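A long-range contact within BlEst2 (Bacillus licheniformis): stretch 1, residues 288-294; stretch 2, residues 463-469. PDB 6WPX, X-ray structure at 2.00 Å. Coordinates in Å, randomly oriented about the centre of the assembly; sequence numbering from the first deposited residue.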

ATOM      1  N   SER A 288       2.449   6.580 -14.156  1.00 27.71           N
ATOM      2  CA  SER A 288       2.380   8.043 -14.030  1.00 26.08           C
ATOM      3  C   SER A 288       3.191   8.447 -12.818  1.00 27.51           C
ATOM      4  O   SER A 288       3.526   7.593 -11.996  1.00 23.47           O
ATOM      5  CB  SER A 288       0.938   8.503 -13.842  1.00 29.50           C
ATOM      6  OG  SER A 288       0.203   8.242 -15.026  1.00 43.10           O
ATOM      7  N   TYR A 289       3.465   9.757 -12.674  1.00 22.35           N
ATOM      8  CA  TYR A 289       4.296  10.237 -11.599  1.00 20.62           C
ATOM      9  C   TYR A 289       3.667  11.382 -10.886  1.00 20.60           C
ATOM     10  O   TYR A 289       2.998  12.210 -11.518  1.00 18.60           O
ATOM     11  CB  TYR A 289       5.670  10.654 -12.148  1.00 22.18           C
ATOM     12  CG  TYR A 289       6.374   9.537 -12.885  1.00 26.34           C
ATOM     13  CD1 TYR A 289       7.110   8.576 -12.195  1.00 28.66           C
ATOM     14  CD2 TYR A 289       6.248   9.397 -14.266  1.00 27.77           C
ATOM     15  CE1 TYR A 289       7.767   7.547 -12.874  1.00 29.48           C
ATOM     16  CE2 TYR A 289       6.844   8.336 -14.941  1.00 29.35           C
ATOM     17  CZ  TYR A 289       7.634   7.436 -14.249  1.00 37.51           C
ATOM     18  OH  TYR A 289       8.264   6.421 -14.931  1.00 44.19           O
ATOM     19  N   PRO A 290       3.883  11.471  -9.556  1.00 15.50           N
ATOM     20  CA  PRO A 290       3.319  12.613  -8.824  1.00 13.76           C
ATOM     21  C   PRO A 290       4.362  13.727  -8.703  1.00 16.88           C
ATOM     22  O   PRO A 290       5.487  13.581  -9.148  1.00 15.17           O
ATOM     23  CB  PRO A 290       3.052  12.004  -7.442  1.00 14.86           C
ATOM     24  CG  PRO A 290       4.232  11.053  -7.237  1.00 18.84           C
ATOM     25  CD  PRO A 290       4.625  10.560  -8.644  1.00 14.82           C
ATOM     26  N   PHE A 291       3.988  14.795  -8.025  1.00 15.40           N
ATOM     27  CA  PHE A 291       4.861  15.856  -7.544  1.00 14.84           C
ATOM     28  C   PHE A 291       4.581  15.839  -6.061  1.00 16.03           C
ATOM     29  O   PHE A 291       3.407  15.828  -5.650  1.00 16.07           O
ATOM     30  CB  PHE A 291       4.558  17.244  -8.141  1.00 16.37           C
ATOM     31  CG  PHE A 291       5.393  18.310  -7.459  1.00 17.42           C
ATOM     32  CD1 PHE A 291       6.756  18.427  -7.723  1.00 19.62           C
ATOM     33  CD2 PHE A 291       4.824  19.175  -6.529  1.00 16.82           C
ATOM     34  CE1 PHE A 291       7.520  19.418  -7.110  1.00 20.44           C
ATOM     35  CE2 PHE A 291       5.589  20.171  -5.919  1.00 20.36           C
ATOM     36  CZ  PHE A 291       6.934  20.285  -6.211  1.00 19.22           C
ATOM     37  N   ILE A 292       5.646  15.802  -5.253  1.00 13.84           N
ATOM     38  CA  ILE A 292       5.512  15.670  -3.802  1.00 13.16           C
ATOM     39  C   ILE A 292       6.383  16.615  -3.026  1.00 16.68           C
ATOM     40  O   ILE A 292       7.561  16.761  -3.323  1.00 16.18           O
ATOM     41  CB  ILE A 292       5.818  14.191  -3.353  1.00 15.01           C
ATOM     42  CG1 ILE A 292       4.979  13.147  -4.105  1.00 13.98           C
ATOM     43  CG2 ILE A 292       5.706  13.989  -1.826  1.00 14.75           C
ATOM     44  CD1 ILE A 292       5.487  11.727  -3.943  1.00 18.42           C
ATOM     45  N   ARG A 293       5.804  17.183  -1.944  1.00 14.34           N
ATOM     46  CA  ARG A 293       6.500  17.988  -0.942  1.00 14.50           C
ATOM     47  C   ARG A 293       5.995  17.593   0.437  1.00 16.71           C
ATOM     48  O   ARG A 293       4.966  16.956   0.560  1.00 17.49           O
ATOM     49  CB  ARG A 293       6.375  19.508  -1.200  1.00 12.47           C
ATOM     50  CG  ARG A 293       7.167  20.013  -2.419  1.00 12.92           C
ATOM     51  CD  ARG A 293       8.680  19.940  -2.203  1.00 19.96           C
ATOM     52  NE  ARG A 293       9.459  20.437  -3.352  1.00 19.41           N
ATOM     53  CZ  ARG A 293       9.886  19.678  -4.356  1.00 27.69           C
ATOM     54  NH1 ARG A 293       9.557  18.397  -4.415  1.00 18.05           N
ATOM     55  NH2 ARG A 293      10.601  20.207  -5.336  1.00 20.53           N
ATOM     56  N   GLY A 294       6.753  17.931   1.452  1.00 14.77           N
ATOM     57  CA  GLY A 294       6.404  17.663   2.834  1.00 14.55           C
ATOM     58  C   GLY A 294       7.127  18.622   3.747  1.00 20.13           C
ATOM     59  O   GLY A 294       8.053  19.312   3.332  1.00 19.81           O
TER
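Stretch 2 (463-469) FNRTIIR

Stretch 2 is extended throughout, a strand running from Phe 463 to Arg 469 and continuing past both ends. Stretch 1 is extended as well, with Phe 291 to Gly 294 in a strand that carries on beyond Gly 294. The two do not pair as neighbours in a ladder. Their N-to-C directions make an angle of 78°, nearly a right angle, and the strand axes approach to 4.4 Å. The backbones are nearest where Phe 291 CA lies 4.4 Å from Arg 465 CA, so the crossing is tight and the contact fans out from one short segment of each strand.

A crossing this steep leaves little room for repeated backbone pairing, and a single backbone-to-backbone hydrogen bond joins the stretches: Thr 466 N donates to Pro 290 O at 2.8 Å, with an N-H...O angle of 162°. The same carbonyl receives a CA-H...O contact from the preceding residue, Arg 465 CA lying 3.2 Å from Pro 290 O. Proline has no amide hydrogen to give, but its carbonyl serves as the acceptor here.

The second hydrogen bond is supplied by a side chain. Thr 466 points its CA-to-CB bond toward stretch 1 and, in rotamer m, places its hydroxyl to accept from Ile 292 N (Ile 292 N to Thr 466 OG1, 2.9 Å). Thr 466 thus holds the backbone on each side of Phe 291, using its own amide for Pro 290 and its hydroxyl for Ile 292. It has the largest covered area of any residue in the contact, and its OG1 also lies 3.6 Å from Phe 291 CA.

Around this polar centre the larger side chains pack. Asn 464, also directed toward stretch 1, lays its amide against the Phe 291 ring: Asn 464 CG is 3.6 Å from Phe 291 CD1, and OD1 sits over one face. Arg 465 runs beside Tyr 289, with its CD 3.8 Å from Tyr 289 CB and its NE 3.3 Å from Tyr 289 O; its NH1 folds back to hydrogen-bond the carbonyl of Asn 464, Arg 465 NH1 to Asn 464 O being 3.2 Å.

Two apolar contacts extend the interface. Ile 467 CG1 meets Tyr 289 CD1 at 3.8 Å, and Ile 468 CD1 meets Ile 292 CD1 at 3.6 Å. Both isoleucines of stretch 2 leave the backbone sideways, yet their ends come nearer. The design rule is compact: two hydrogen bonds fix the crossing, and flanking side chains fill the space around it.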

ATOM      1  N   PHE A 463       8.028  21.602 -16.042  1.00 25.46           N
ATOM      2  CA  PHE A 463       7.374  20.439 -15.405  1.00 23.68           C
ATOM      3  C   PHE A 463       8.145  20.099 -14.133  1.00 24.67           C
ATOM      4  O   PHE A 463       9.278  20.520 -13.986  1.00 24.98           O
ATOM      5  CB  PHE A 463       7.347  19.211 -16.323  1.00 25.65           C
ATOM      6  CG  PHE A 463       8.654  18.484 -16.468  1.00 27.14           C
ATOM      7  CD1 PHE A 463       9.036  17.521 -15.560  1.00 27.92           C
ATOM      8  CD2 PHE A 463       9.509  18.755 -17.518  1.00 29.83           C
ATOM      9  CE1 PHE A 463      10.234  16.855 -15.694  1.00 28.93           C
ATOM     10  CE2 PHE A 463      10.715  18.095 -17.640  1.00 32.65           C
ATOM     11  CZ  PHE A 463      11.082  17.155 -16.726  1.00 29.43           C
ATOM     12  N   ASN A 464       7.505  19.310 -13.284  1.00 20.83           N
ATOM     13  CA  ASN A 464       8.073  18.813 -12.013  1.00 20.07           C
ATOM     14  C   ASN A 464       7.434  17.448 -11.681  1.00 24.21           C
ATOM     15  O   ASN A 464       6.242  17.338 -11.801  1.00 23.71           O
ATOM     16  CB  ASN A 464       8.061  19.855 -10.883  1.00 15.58           C
ATOM     17  CG  ASN A 464       6.728  20.526 -10.629  1.00 28.27           C
ATOM     18  OD1 ASN A 464       6.670  21.649 -10.165  1.00 22.07           O
ATOM     19  ND2 ASN A 464       5.648  19.837 -10.909  1.00 14.80           N
ATOM     20  N   ARG A 465       8.250  16.471 -11.313  1.00 20.25           N
ATOM     21  CA  ARG A 465       7.773  15.154 -10.829  1.00 20.29           C
ATOM     22  C   ARG A 465       8.714  14.694  -9.725  1.00 24.11           C
ATOM     23  O   ARG A 465       9.847  15.112  -9.712  1.00 23.55           O
ATOM     24  CB  ARG A 465       7.647  14.075 -11.906  1.00 18.67           C
ATOM     25  CG  ARG A 465       6.644  14.377 -13.000  1.00 21.60           C
ATOM     26  CD  ARG A 465       5.201  14.402 -12.588  1.00 17.25           C
ATOM     27  NE  ARG A 465       4.291  14.278 -13.705  1.00 20.16           N
ATOM     28  CZ  ARG A 465       3.904  15.265 -14.484  1.00 22.44           C
ATOM     29  NH1 ARG A 465       4.333  16.492 -14.275  1.00 19.49           N
ATOM     30  NH2 ARG A 465       3.069  15.027 -15.469  1.00 21.38           N
ATOM     31  N   THR A 466       8.215  13.823  -8.880  1.00 19.00           N
ATOM     32  CA  THR A 466       8.945  13.240  -7.764  1.00 18.78           C
ATOM     33  C   THR A 466       8.803  11.735  -7.864  1.00 22.67           C
ATOM     34  O   THR A 466       7.688  11.213  -7.823  1.00 21.38           O
ATOM     35  CB  THR A 466       8.398  13.735  -6.428  1.00 17.72           C
ATOM     36  OG1 THR A 466       8.182  15.143  -6.473  1.00 20.21           O
ATOM     37  CG2 THR A 466       9.324  13.392  -5.285  1.00 15.34           C
ATOM     38  N   ILE A 467       9.931  11.043  -8.001  1.00 19.93           N
ATOM     39  CA  ILE A 467       9.963   9.587  -8.100  1.00 20.14           C
ATOM     40  C   ILE A 467      10.434   9.052  -6.777  1.00 23.70           C
ATOM     41  O   ILE A 467      11.432   9.522  -6.248  1.00 23.55           O
ATOM     42  CB  ILE A 467      10.881   9.123  -9.271  1.00 25.19           C
ATOM     43  CG1 ILE A 467      10.365   9.724 -10.615  1.00 27.46           C
ATOM     44  CG2 ILE A 467      11.000   7.560  -9.334  1.00 25.32           C
ATOM     45  CD1 ILE A 467      11.230   9.484 -11.804  1.00 34.95           C
ATOM     46  N   ILE A 468       9.707   8.068  -6.235  1.00 20.63           N
ATOM     47  CA  ILE A 468      10.071   7.387  -4.999  1.00 20.38           C
ATOM     48  C   ILE A 468      10.448   5.938  -5.319  1.00 23.61           C
ATOM     49  O   ILE A 468       9.662   5.209  -5.921  1.00 20.49           O
ATOM     50  CB  ILE A 468       8.954   7.477  -3.926  1.00 22.67           C
ATOM     51  CG1 ILE A 468       8.809   8.934  -3.443  1.00 22.50           C
ATOM     52  CG2 ILE A 468       9.229   6.490  -2.744  1.00 23.39           C
ATOM     53  CD1 ILE A 468       7.633   9.165  -2.639  1.00 31.36           C
ATOM     54  N   ARG A 469      11.648   5.535  -4.907  1.00 20.74           N
ATOM     55  CA  ARG A 469      12.147   4.172  -5.073  1.00 19.95           C
ATOM     56  C   ARG A 469      12.344   3.552  -3.696  1.00 21.39           C
ATOM     57  O   ARG A 469      12.853   4.202  -2.775  1.00 19.55           O
ATOM     58  CB  ARG A 469      13.464   4.159  -5.849  1.00 23.08           C
ATOM     59  CG  ARG A 469      13.342   4.672  -7.284  1.00 31.68           C
ATOM     60  CD  ARG A 469      14.698   4.735  -7.952  1.00 39.02           C
ATOM     61  NE  ARG A 469      15.257   3.403  -8.194  1.00 45.37           N
ATOM     62  CZ  ARG A 469      16.498   3.175  -8.612  1.00 57.90           C
ATOM     63  NH1 ARG A 469      17.331   4.185  -8.823  1.00 36.45           N
ATOM     64  NH2 ARG A 469      16.918   1.933  -8.813  1.00 43.90           N
TER